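Local coordinates for Glyoxalase/Bleomycin resistance protein/dioxygenase domain (Frankia sp., PDB 2RK0) that is of undetermined function but belongs to the vicinal-oxygen-chelate superfamily of glyoxalases, bleomycin resistance proteins and ring-cleaving dioxygenases, at residues R34-D38 with T39-A43; V13-L16 with D17-C20. All blocks are in the same frame, centred on the assembly; numbering follows the deposited sequence.

Contact 1. Residues R34-D38 with T39-A43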
loop_
_atom_site.group_PDB
_atom_site.type_symbol
_atom_site.label_atom_id
_atom_site.label_comp_id
_atom_site.label_asym_id
_atom_site.label_seq_id
_atom_site.Cartn_x
_atom_site.Cartn_y
_atom_site.Cartn_z
ATOM N N ARG A 34 2.485 20.124 -3.003
ATOM C CA ARG A 34 1.538 19.934 -1.925
ATOM C C ARG A 34 0.368 20.856 -2.193
ATOM O O ARG A 34 0.536 21.961 -2.715
ATOM C CB ARG A 34 2.165 20.228 -0.560
ATOM C CG ARG A 34 2.574 21.661 -0.320
ATOM C CD ARG A 34 2.815 21.855 1.163
ATOM N NE ARG A 34 3.816 20.921 1.671
ATOM C CZ ARG A 34 4.010 20.661 2.961
ATOM N NH1 ARG A 34 3.261 21.261 3.880
ATOM N NH2 ARG A 34 4.958 19.812 3.331
ATOM N N GLY A 35 -0.826 20.399 -1.852
ATOM C CA GLY A 35 -1.982 21.220 -2.103
ATOM C C GLY A 35 -3.110 21.044 -1.121
ATOM O O GLY A 35 -2.951 20.499 -0.025
ATOM N N ARG A 36 -4.273 21.509 -1.545
ATOM C CA ARG A 36 -5.468 21.452 -0.736
ATOM C C ARG A 36 -6.563 20.745 -1.517
ATOM O O ARG A 36 -6.736 20.972 -2.715
ATOM C CB ARG A 36 -5.887 22.880 -0.384
ATOM C CG ARG A 36 -7.154 22.996 0.417
ATOM C CD ARG A 36 -7.006 22.386 1.791
ATOM N NE ARG A 36 -8.296 22.360 2.463
ATOM C CZ ARG A 36 -8.529 21.775 3.629
ATOM N NH1 ARG A 36 -7.551 21.152 4.275
ATOM N NH2 ARG A 36 -9.745 21.814 4.151
ATOM N N GLY A 37 -7.279 19.860 -0.838
ATOM C CA GLY A 37 -8.371 19.150 -1.471
ATOM C C GLY A 37 -9.637 19.684 -0.839
ATOM O O GLY A 37 -9.602 20.718 -0.170
ATOM N N ASP A 38 -10.752 18.995 -1.039
ATOM C CA ASP A 38 -12.015 19.428 -0.455
ATOM C C ASP A 38 -11.928 19.459 1.075
ATOM O O ASP A 38 -12.121 20.504 1.697
ATOM C CB ASP A 38 -13.141 18.485 -0.896
ATOM C CG ASP A 38 -14.446 18.743 -0.158
ATOM O OD1 ASP A 38 -14.872 19.915 -0.083
ATOM O OD2 ASP A 38 -15.044 17.765 0.342
ATOM N N THR A 39 -11.628 18.312 1.675
ATOM C CA THR A 39 -11.524 18.211 3.125
ATOM C C THR A 39 -10.144 17.734 3.571
ATOM O O THR A 39 -9.977 17.270 4.702
ATOM C CB THR A 39 -12.546 17.223 3.672
ATOM O OG1 THR A 39 -12.326 15.943 3.066
ATOM C CG2 THR A 39 -13.959 17.694 3.371
ATOM N N THR A 40 -9.159 17.852 2.687
ATOM C CA THR A 40 -7.811 17.399 3.009
ATOM C C THR A 40 -6.700 18.313 2.507
ATOM O O THR A 40 -6.921 19.189 1.672
ATOM C CB THR A 40 -7.526 16.010 2.393
ATOM O OG1 THR A 40 -7.703 16.081 0.969
ATOM C CG2 THR A 40 -8.457 14.949 2.976
ATOM N N SER A 41 -5.507 18.082 3.046
ATOM C CA SER A 41 -4.288 18.778 2.653
ATOM C C SER A 41 -3.435 17.605 2.182
ATOM O O SER A 41 -3.464 16.539 2.797
ATOM C CB SER A 41 -3.604 19.446 3.849
ATOM O OG SER A 41 -4.405 20.475 4.402
ATOM N N PHE A 42 -2.690 17.777 1.099
ATOM C CA PHE A 42 -1.880 16.678 0.605
ATOM C C PHE A 42 -0.503 17.132 0.150
ATOM O O PHE A 42 -0.264 18.319 -0.092
ATOM C CB PHE A 42 -2.600 15.991 -0.556
ATOM C CG PHE A 42 -2.583 16.790 -1.824
ATOM C CD1 PHE A 42 -1.457 16.792 -2.644
ATOM C CD2 PHE A 42 -3.673 17.579 -2.180
ATOM C CE1 PHE A 42 -1.413 17.567 -3.800
ATOM C CE2 PHE A 42 -3.642 18.362 -3.337
ATOM C CZ PHE A 42 -2.508 18.356 -4.148
ATOM N N ALA A 43 0.395 16.163 0.048
ATOM C CA ALA A 43 1.753 16.394 -0.410
ATOM C C ALA A 43 2.124 15.151 -1.197
ATOM O O ALA A 43 2.142 14.042 -0.661
ATOM C CB ALA A 43 2.701 16.581 0.772
#
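The beta hairpin of strands 30-36 and 40-46 closes here, its antiparallel arms paired from Arg34 opposite Ala43 to Arg36 opposite Ser41. Gly35 and Phe42 form the hydrogen-bonded pair: Gly35 N gives to Phe42 O at 2.8 Å, and Phe42 N returns a bond to Gly35 O. Nearer the turn, Gly37 N reaches Thr40 O at 2.6 Å, nearly straight at 170°. The Phe42 ring folds back across the partner strand because chi1 of 74° sets CG between its own backbone N and carbonyl carbon. Its face lies against the glycine backbone, with Gly35 CA 3.8 Å from the ring centroid in a CH-pi contact and Gly35 N over the ring centre. On the face shared with Ser41, Arg36 bends at chi2 (65°) and runs alongside the opposite strand, CD standing 3.2 Å from Thr40 O. Its NH1 donates within the guanidinium plane to Ser41 OG (3.2 Å), while NH2 forms a salt bridge with Asp59. Beyond the hairpin, strand 40-46 pairs with strand 52-58, whose Arg56 bonds Thr40 OG1, and Ser41 packs against Leu16 of helix 16-27.

Contact 2. Residues V13-L16 with D17-C20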
loop_
_atom_site.group_PDB
_atom_site.type_symbol
_atom_site.label_atom_id
_atom_site.label_comp_id
_atom_site.label_asym_id
_atom_site.label_seq_id
_atom_site.Cartn_x
_atom_site.Cartn_y
_atom_site.Cartn_z
ATOM N N VAL A 13 -2.497 10.657 7.116
ATOM C CA VAL A 13 -1.635 11.012 8.241
ATOM C C VAL A 13 -2.268 12.104 9.097
ATOM O O VAL A 13 -3.015 12.940 8.596
ATOM C CB VAL A 13 -0.252 11.497 7.743
ATOM C CG1 VAL A 13 0.438 10.363 6.994
ATOM C CG2 VAL A 13 -0.409 12.719 6.843
ATOM N N ARG A 14 -1.962 12.091 10.389
ATOM C CA ARG A 14 -2.526 13.072 11.313
ATOM C C ARG A 14 -1.990 14.483 11.076
ATOM O O ARG A 14 -2.745 15.453 11.086
ATOM C CB ARG A 14 -2.244 12.648 12.759
ATOM C CG ARG A 14 -2.858 13.565 13.807
ATOM C CD ARG A 14 -2.838 12.901 15.179
ATOM N NE ARG A 14 -3.679 13.602 16.147
ATOM C CZ ARG A 14 -3.340 14.730 16.763
ATOM N NH1 ARG A 14 -2.162 15.298 16.519
ATOM N NH2 ARG A 14 -4.180 15.286 17.629
ATOM N N ASP A 15 -0.685 14.585 10.861
ATOM C CA ASP A 15 -0.053 15.872 10.624
ATOM C C ASP A 15 0.804 15.831 9.359
ATOM O O ASP A 15 1.881 15.228 9.338
ATOM C CB ASP A 15 0.808 16.254 11.827
ATOM C CG ASP A 15 1.349 17.665 11.726
ATOM O OD1 ASP A 15 1.980 17.989 10.701
ATOM O OD2 ASP A 15 1.143 18.451 12.670
ATOM N N LEU A 16 0.322 16.487 8.309
ATOM C CA LEU A 16 1.014 16.518 7.027
ATOM C C LEU A 16 2.486 16.927 7.095
ATOM O O LEU A 16 3.358 16.218 6.583
ATOM C CB LEU A 16 0.277 17.442 6.055
ATOM C CG LEU A 16 0.883 17.508 4.648
ATOM C CD1 LEU A 16 0.949 16.112 4.050
ATOM C CD2 LEU A 16 0.050 18.432 3.773
ATOM N N ASP A 17 2.765 18.065 7.720
ATOM C CA ASP A 17 4.142 18.543 7.818
ATOM C C ASP A 17 5.057 17.565 8.532
ATOM O O ASP A 17 6.187 17.342 8.111
ATOM C CB ASP A 17 4.193 19.894 8.530
ATOM C CG ASP A 17 3.432 20.964 7.786
ATOM O OD1 ASP A 17 3.577 21.035 6.549
ATOM O OD2 ASP A 17 2.698 21.732 8.440
ATOM N N ILE A 18 4.572 16.986 9.621
ATOM C CA ILE A 18 5.382 16.038 10.373
ATOM C C ILE A 18 5.726 14.836 9.502
ATOM O O ILE A 18 6.863 14.369 9.497
ATOM C CB ILE A 18 4.657 15.581 11.661
ATOM C CG1 ILE A 18 4.587 16.756 12.646
ATOM C CG2 ILE A 18 5.392 14.401 12.298
ATOM C CD1 ILE A 18 4.026 16.403 14.004
ATOM N N SER A 19 4.745 14.351 8.748
ATOM C CA SER A 19 4.956 13.198 7.871
ATOM C C SER A 19 5.901 13.497 6.705
ATOM O O SER A 19 6.732 12.664 6.340
ATOM C CB SER A 19 3.612 12.703 7.341
ATOM O OG SER A 19 2.837 12.159 8.391
ATOM N N CYS A 20 5.770 14.683 6.121
ATOM C CA CYS A 20 6.628 15.061 5.007
ATOM C C CYS A 20 8.075 15.001 5.452
ATOM O O CYS A 20 8.921 14.454 4.755
ATOM C CB CYS A 20 6.295 16.472 4.525
ATOM S SG CYS A 20 4.732 16.582 3.638
HETATM O O HOH W 1 1.505 12.816 10.997
#
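Between Asp15 and Cys20 the backbone turns into the first turn of helix 16-27, with Ser19 N bonded to Asp15 O at 3.1 Å and Cys20 N to Leu16 O at 2.9 Å. Asp15 is the N-cap. Its carboxylate folds back over the helix start, where OD1 accepts from Ile18 N at 3.0 Å and 167°, the donor approaching from above the carboxylate plane. A chi1 of -172° turns CG away from the backbone N and lets the acid reach the amide three residues on. The capping N-H and the positive end of the helix dipole would probably favour the charged form of this carboxylate, although the Asp17 carboxylate nearby, itself paired with Arg34, would oppose it. Ile18 crosses the aspartate at about a right angle, its CG1 3.5 Å from Asp15 CG, so an apolar branch lies against the capping group. On the inner side, Ser19 OG meets Val13 CB at 3.2 Å. A water joins the same hydroxyl to Asp15 N, accepting from that amide at 2.8 Å, and thus links the loop to the helix. Leu16 CD1 packs against Cys20 SG one turn later (3.8 Å). Leu16 N donates to Glu57 of strand 52-58, and Val13 shares a backbone bond with Arg56 there. Leu16 and Cys20 face the sheet, resting on Leu55.

Overall arrangement
Contact 1 is a surface hairpin, its centre about 20 Å from the centre of the chain, against about 13 Å for that of contact 2, which is partly buried. The first is built from paired strands and a ring laid over glycine; the second from helical bonds, an aspartate cap and a water bridge. Their elements follow in sequence, helix 16-27 preceding strand 30-36, and they meet directly. Arg34 NH1 forms a salt bridge of 2.7 Å with Asp17 OD1, and Ala43 CB packs on Leu16 CD1 and Cys20 SG. Together they illustrate a helix packed on a four-stranded mixed sheet, consistent with the beta-alpha-beta-beta-beta module of this superfamily.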